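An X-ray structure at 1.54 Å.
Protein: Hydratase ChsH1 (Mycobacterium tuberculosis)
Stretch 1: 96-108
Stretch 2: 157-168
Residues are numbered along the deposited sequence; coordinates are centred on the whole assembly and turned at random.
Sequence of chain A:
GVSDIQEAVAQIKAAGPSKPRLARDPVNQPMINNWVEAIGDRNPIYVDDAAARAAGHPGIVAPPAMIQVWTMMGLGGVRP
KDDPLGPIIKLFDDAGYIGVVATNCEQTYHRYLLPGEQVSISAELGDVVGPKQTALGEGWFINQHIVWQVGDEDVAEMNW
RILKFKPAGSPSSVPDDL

Stretch 1 96-108: GYIGVVATNCEQT
Stretch 2 (157-168) EMNWRILKFKPA

Two antiparallel strands, 99-108 and 157-165, lie side by side with their axes 4.5 Å apart at closest approach and their N-to-C directions 149° apart; together the stretches bury 1257 Å². On one face of the sheet sit Val 100, Ala 102, Cys 105 and Gln 107 opposite Lys 164, Ile 162, Trp 160 and Met 158. These are the non-hydrogen-bonded pairs. Val 100 (chi1 p) reaches diagonally, its CG2 4.0 Å from CD1 of Ile 162 (p, t). Ala 102 touches two larger neighbours, its CB 4.3 Å from CG2 of Ile 162 and 4.2 Å from CZ2 of Trp 160. The indole (chi1 t, chi2 -103°) turns its edge to Cys 105 (t), whose SG comes within 3.1 Å of Trp 160 CZ3 and 3.8 Å of Met 158 SD.

The other face carries the hydrogen-bonded pairs. Val 101 (p) packs CG1 3.9 Å from CB of Leu 163 (t, p). Next along, Phe 165 (chi1 p, chi2 -88°) lays its ring over Gly 99, with the glycine CA 3.8 Å from the ring centroid and 13° off the normal. The rule here is glycine under aromatic: an ideal CB on Gly 99 would fall 2.6 Å from Phe 165 CZ, a clash.

Paired backbone bonds set the ladder. Gly 99 N to Phe 165 O is 2.9 Å and Phe 165 N to Gly 99 O 3.0 Å; Val 101 N to Leu 163 O is 3.1 Å and Leu 163 N to Val 101 O 2.8 Å. A beta bulge then shifts the register by one. Thr 103, at phi/psi -110/-37, donates N to Arg 161 O at 2.9 Å, while Asn 104 N reaches that same Arg 161 O only weakly, at 3.5 Å. Arg 161 N returns a bond to Asn 104 O at 2.9 Å. Beyond the bulge the ladder resumes: Glu 106 N to Asn 159 O and Asn 159 N to Glu 106 O are both 2.9 Å, then Thr 108 N to Glu 157 O is 2.8 Å and Glu 157 N to Thr 108 O 2.9 Å.

Polar side chains add bonds alongside this ladder. Thr 103 OG1 (p) donates to Asn 104 OD1 at 2.5 Å, and that OD1 also accepts from NH1 of the extended Arg 161 (t, t, t) at 2.9 Å, so one amide oxygen (Asn 104 chi1 m) joins the bulge to the guanidinium edge. Asn 159 ND2 (m) donates to Glu 106 OE1 (t, t) at 3.3 Å.

At the far end Lys 164 (m, m, m, t) curls back, its NZ making weak hydrogen bonds to Tyr 97 O at 3.0 Å and Gly 99 O at 3.5 Å. Lys 166 (m, t, t, p) places NZ over a face of the Tyr 97 ring (chi1 m), 3.4 Å from its centroid, a cation-pi contact. Gly 96, at phi/psi 99/-6, closes a Schellman motif after a helix.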

# COMPACT_ATOMS: atom_id res chain seq x y z
N GLY A 96 -7.47 -12.94 31.11
CA GLY A 96 -8.82 -12.84 30.57
C GLY A 96 -9.14 -11.55 29.85
O GLY A 96 -10.22 -11.41 29.26
N TYR A 97 -8.21 -10.60 29.88
CA TYR A 97 -8.44 -9.31 29.25
C TYR A 97 -8.07 -9.39 27.77
O TYR A 97 -7.11 -8.77 27.33
CB TYR A 97 -7.63 -8.21 29.95
CG TYR A 97 -7.95 -8.08 31.43
CD1 TYR A 97 -9.00 -7.29 31.86
CD2 TYR A 97 -7.19 -8.76 32.38
CE1 TYR A 97 -9.30 -7.17 33.21
CE2 TYR A 97 -7.48 -8.64 33.73
CZ TYR A 97 -8.54 -7.84 34.14
OH TYR A 97 -8.83 -7.72 35.48
N ILE A 98 -8.85 -10.14 27.00
CA ILE A 98 -8.48 -10.47 25.63
C ILE A 98 -8.81 -9.37 24.62
O ILE A 98 -8.27 -9.36 23.51
CB ILE A 98 -9.12 -11.80 25.17
CG1 ILE A 98 -10.64 -11.77 25.41
CG2 ILE A 98 -8.49 -12.95 25.92
CD1 ILE A 98 -11.35 -13.07 25.11
N GLY A 99 -9.67 -8.44 25.02
CA GLY A 99 -10.00 -7.32 24.16
C GLY A 99 -8.93 -6.26 24.19
O GLY A 99 -8.17 -6.17 25.16
N VAL A 100 -8.83 -5.47 23.12
CA VAL A 100 -7.88 -4.36 23.08
C VAL A 100 -8.41 -3.21 22.23
O VAL A 100 -9.09 -3.42 21.22
CB VAL A 100 -6.48 -4.82 22.60
CG1 VAL A 100 -6.50 -5.24 21.14
CG2 VAL A 100 -5.44 -3.71 22.82
N VAL A 101 -8.14 -1.99 22.67
CA VAL A 101 -8.44 -0.79 21.89
C VAL A 101 -7.38 0.25 22.21
O VAL A 101 -6.93 0.35 23.34
CB VAL A 101 -9.87 -0.24 22.18
CG1 VAL A 101 -10.02 0.20 23.63
CG2 VAL A 101 -10.22 0.90 21.23
N ALA A 102 -6.94 0.99 21.20
CA ALA A 102 -6.07 2.13 21.47
C ALA A 102 -6.94 3.32 21.87
O ALA A 102 -7.99 3.57 21.27
CB ALA A 102 -5.22 2.45 20.26
N THR A 103 -6.52 4.04 22.91
CA THR A 103 -7.33 5.14 23.42
C THR A 103 -6.74 6.53 23.15
O THR A 103 -7.48 7.48 22.90
CB THR A 103 -7.59 4.99 24.94
OG1 THR A 103 -6.34 5.07 25.63
CG2 THR A 103 -8.26 3.65 25.24
N ASN A 104 -5.42 6.63 23.23
CA ASN A 104 -4.73 7.91 23.05
C ASN A 104 -3.38 7.68 22.39
O ASN A 104 -2.70 6.70 22.68
CB ASN A 104 -4.44 8.59 24.39
CG ASN A 104 -5.60 8.56 25.32
OD1 ASN A 104 -5.87 7.55 25.97
ND2 ASN A 104 -6.29 9.69 25.44
N CYS A 105 -2.98 8.63 21.56
CA CYS A 105 -1.69 8.61 20.87
C CYS A 105 -1.21 10.06 20.83
O CYS A 105 -1.85 10.89 20.19
CB CYS A 105 -1.89 8.14 19.42
SG CYS A 105 -0.43 8.31 18.32
N GLU A 106 -0.10 10.38 21.50
CA GLU A 106 0.46 11.72 21.42
C GLU A 106 1.85 11.66 20.81
O GLU A 106 2.74 11.03 21.37
CB GLU A 106 0.56 12.36 22.79
CG GLU A 106 1.16 13.75 22.75
CD GLU A 106 1.62 14.24 24.11
OE1 GLU A 106 1.42 13.50 25.10
OE2 GLU A 106 2.16 15.36 24.18
N GLN A 107 2.04 12.31 19.67
CA GLN A 107 3.33 12.30 18.99
C GLN A 107 3.97 13.69 19.06
O GLN A 107 3.30 14.70 18.86
CB GLN A 107 3.17 11.89 17.52
CG GLN A 107 2.65 10.45 17.35
CD GLN A 107 2.80 9.92 15.93
OE1 GLN A 107 2.90 10.68 14.97
NE2 GLN A 107 2.81 8.59 15.79
N THR A 108 5.27 13.71 19.34
CA THR A 108 6.05 14.95 19.35
C THR A 108 7.14 14.84 18.29
O THR A 108 7.83 13.81 18.19
CB THR A 108 6.68 15.20 20.73
OG1 THR A 108 5.64 15.37 21.70
CG2 THR A 108 7.60 16.42 20.71
N GLU A 157 8.98 11.35 19.27
CA GLU A 157 8.59 10.46 20.35
C GLU A 157 7.09 10.34 20.41
O GLU A 157 6.36 11.13 19.81
CB GLU A 157 9.20 10.87 21.70
CG GLU A 157 8.81 12.18 22.30
CD GLU A 157 9.35 12.28 23.73
OE1 GLU A 157 8.55 12.43 24.67
OE2 GLU A 157 10.57 12.15 23.92
N MET A 158 6.62 9.29 21.07
CA MET A 158 5.20 9.03 21.16
C MET A 158 4.84 8.46 22.51
O MET A 158 5.56 7.62 23.04
CB MET A 158 4.80 8.06 20.06
CG MET A 158 3.38 7.56 20.15
SD MET A 158 2.93 6.66 18.67
CE MET A 158 3.85 5.16 18.84
N ASN A 159 3.73 8.93 23.07
CA ASN A 159 3.11 8.29 24.20
C ASN A 159 1.87 7.59 23.65
O ASN A 159 1.02 8.25 23.03
CB ASN A 159 2.74 9.32 25.25
CG ASN A 159 3.95 10.09 25.78
OD1 ASN A 159 4.98 9.50 26.11
ND2 ASN A 159 3.82 11.41 25.86
N TRP A 160 1.82 6.27 23.80
CA TRP A 160 0.79 5.42 23.20
C TRP A 160 0.04 4.75 24.34
O TRP A 160 0.67 4.17 25.22
CB TRP A 160 1.49 4.33 22.38
CG TRP A 160 0.58 3.50 21.54
CD1 TRP A 160 0.12 2.23 21.77
CD2 TRP A 160 0.04 3.91 20.30
NE1 TRP A 160 -0.70 1.84 20.73
CE2 TRP A 160 -0.76 2.86 19.82
CE3 TRP A 160 0.15 5.07 19.56
CZ2 TRP A 160 -1.44 2.94 18.61
CZ3 TRP A 160 -0.47 5.17 18.41
CH2 TRP A 160 -1.28 4.12 17.91
N ARG A 161 -1.29 4.82 24.35
CA ARG A 161 -2.05 4.21 25.43
C ARG A 161 -3.11 3.27 24.88
O ARG A 161 -3.87 3.63 23.97
CB ARG A 161 -2.70 5.28 26.29
CG ARG A 161 -3.44 4.80 27.52
CD ARG A 161 -3.99 6.05 28.23
NE ARG A 161 -4.74 5.79 29.45
CZ ARG A 161 -6.00 6.18 29.64
NH1 ARG A 161 -6.67 6.82 28.69
NH2 ARG A 161 -6.61 5.92 30.79
N ILE A 162 -3.14 2.06 25.43
CA ILE A 162 -4.16 1.10 25.05
C ILE A 162 -4.90 0.61 26.28
O ILE A 162 -4.44 0.76 27.41
CB ILE A 162 -3.57 -0.13 24.32
CG1 ILE A 162 -2.69 -0.95 25.26
CG2 ILE A 162 -2.78 0.31 23.09
CD1 ILE A 162 -2.21 -2.30 24.68
N LEU A 163 -6.07 0.03 26.03
CA LEU A 163 -6.88 -0.59 27.06
C LEU A 163 -7.04 -2.07 26.72
O LEU A 163 -7.51 -2.42 25.63
CB LEU A 163 -8.26 0.07 27.11
CG LEU A 163 -9.31 -0.62 27.97
CD1 LEU A 163 -8.94 -0.58 29.46
CD2 LEU A 163 -10.67 0.03 27.72
N LYS A 164 -6.61 -2.94 27.63
CA LYS A 164 -6.91 -4.37 27.52
C LYS A 164 -8.08 -4.66 28.43
O LYS A 164 -8.04 -4.37 29.63
CB LYS A 164 -5.71 -5.21 27.95
CG LYS A 164 -4.51 -5.10 27.03
CD LYS A 164 -4.73 -5.90 25.76
CE LYS A 164 -4.66 -7.39 26.06
NZ LYS A 164 -5.35 -8.16 24.98
N PHE A 165 -9.14 -5.25 27.88
CA PHE A 165 -10.38 -5.35 28.63
C PHE A 165 -11.01 -6.73 28.48
O PHE A 165 -10.71 -7.46 27.54
CB PHE A 165 -11.37 -4.26 28.19
CG PHE A 165 -11.79 -4.35 26.74
CD1 PHE A 165 -11.05 -3.74 25.74
CD2 PHE A 165 -12.93 -5.06 26.37
CE1 PHE A 165 -11.44 -3.82 24.41
CE2 PHE A 165 -13.31 -5.15 25.05
CZ PHE A 165 -12.58 -4.53 24.07
N LYS A 166 -11.89 -7.06 29.43
CA LYS A 166 -12.71 -8.26 29.37
C LYS A 166 -13.95 -7.97 28.54
O LYS A 166 -14.75 -7.11 28.90
CB LYS A 166 -13.13 -8.69 30.77
CG LYS A 166 -12.06 -9.43 31.57
CD LYS A 166 -12.60 -9.82 32.93
CE LYS A 166 -11.78 -10.93 33.55
NZ LYS A 166 -10.34 -10.57 33.60
N PRO A 167 -14.12 -8.68 27.42
CA PRO A 167 -15.31 -8.51 26.57
C PRO A 167 -16.58 -8.93 27.30
O PRO A 167 -16.49 -9.59 28.34
CB PRO A 167 -15.03 -9.46 25.40
CG PRO A 167 -13.54 -9.61 25.37
CD PRO A 167 -13.16 -9.63 26.82
N ALA A 168 -17.73 -8.55 26.77
CA ALA A 168 -19.02 -8.77 27.43
C ALA A 168 -19.24 -10.21 27.88
O ALA A 168 -19.76 -10.46 28.97
CB ALA A 168 -20.17 -8.30 26.54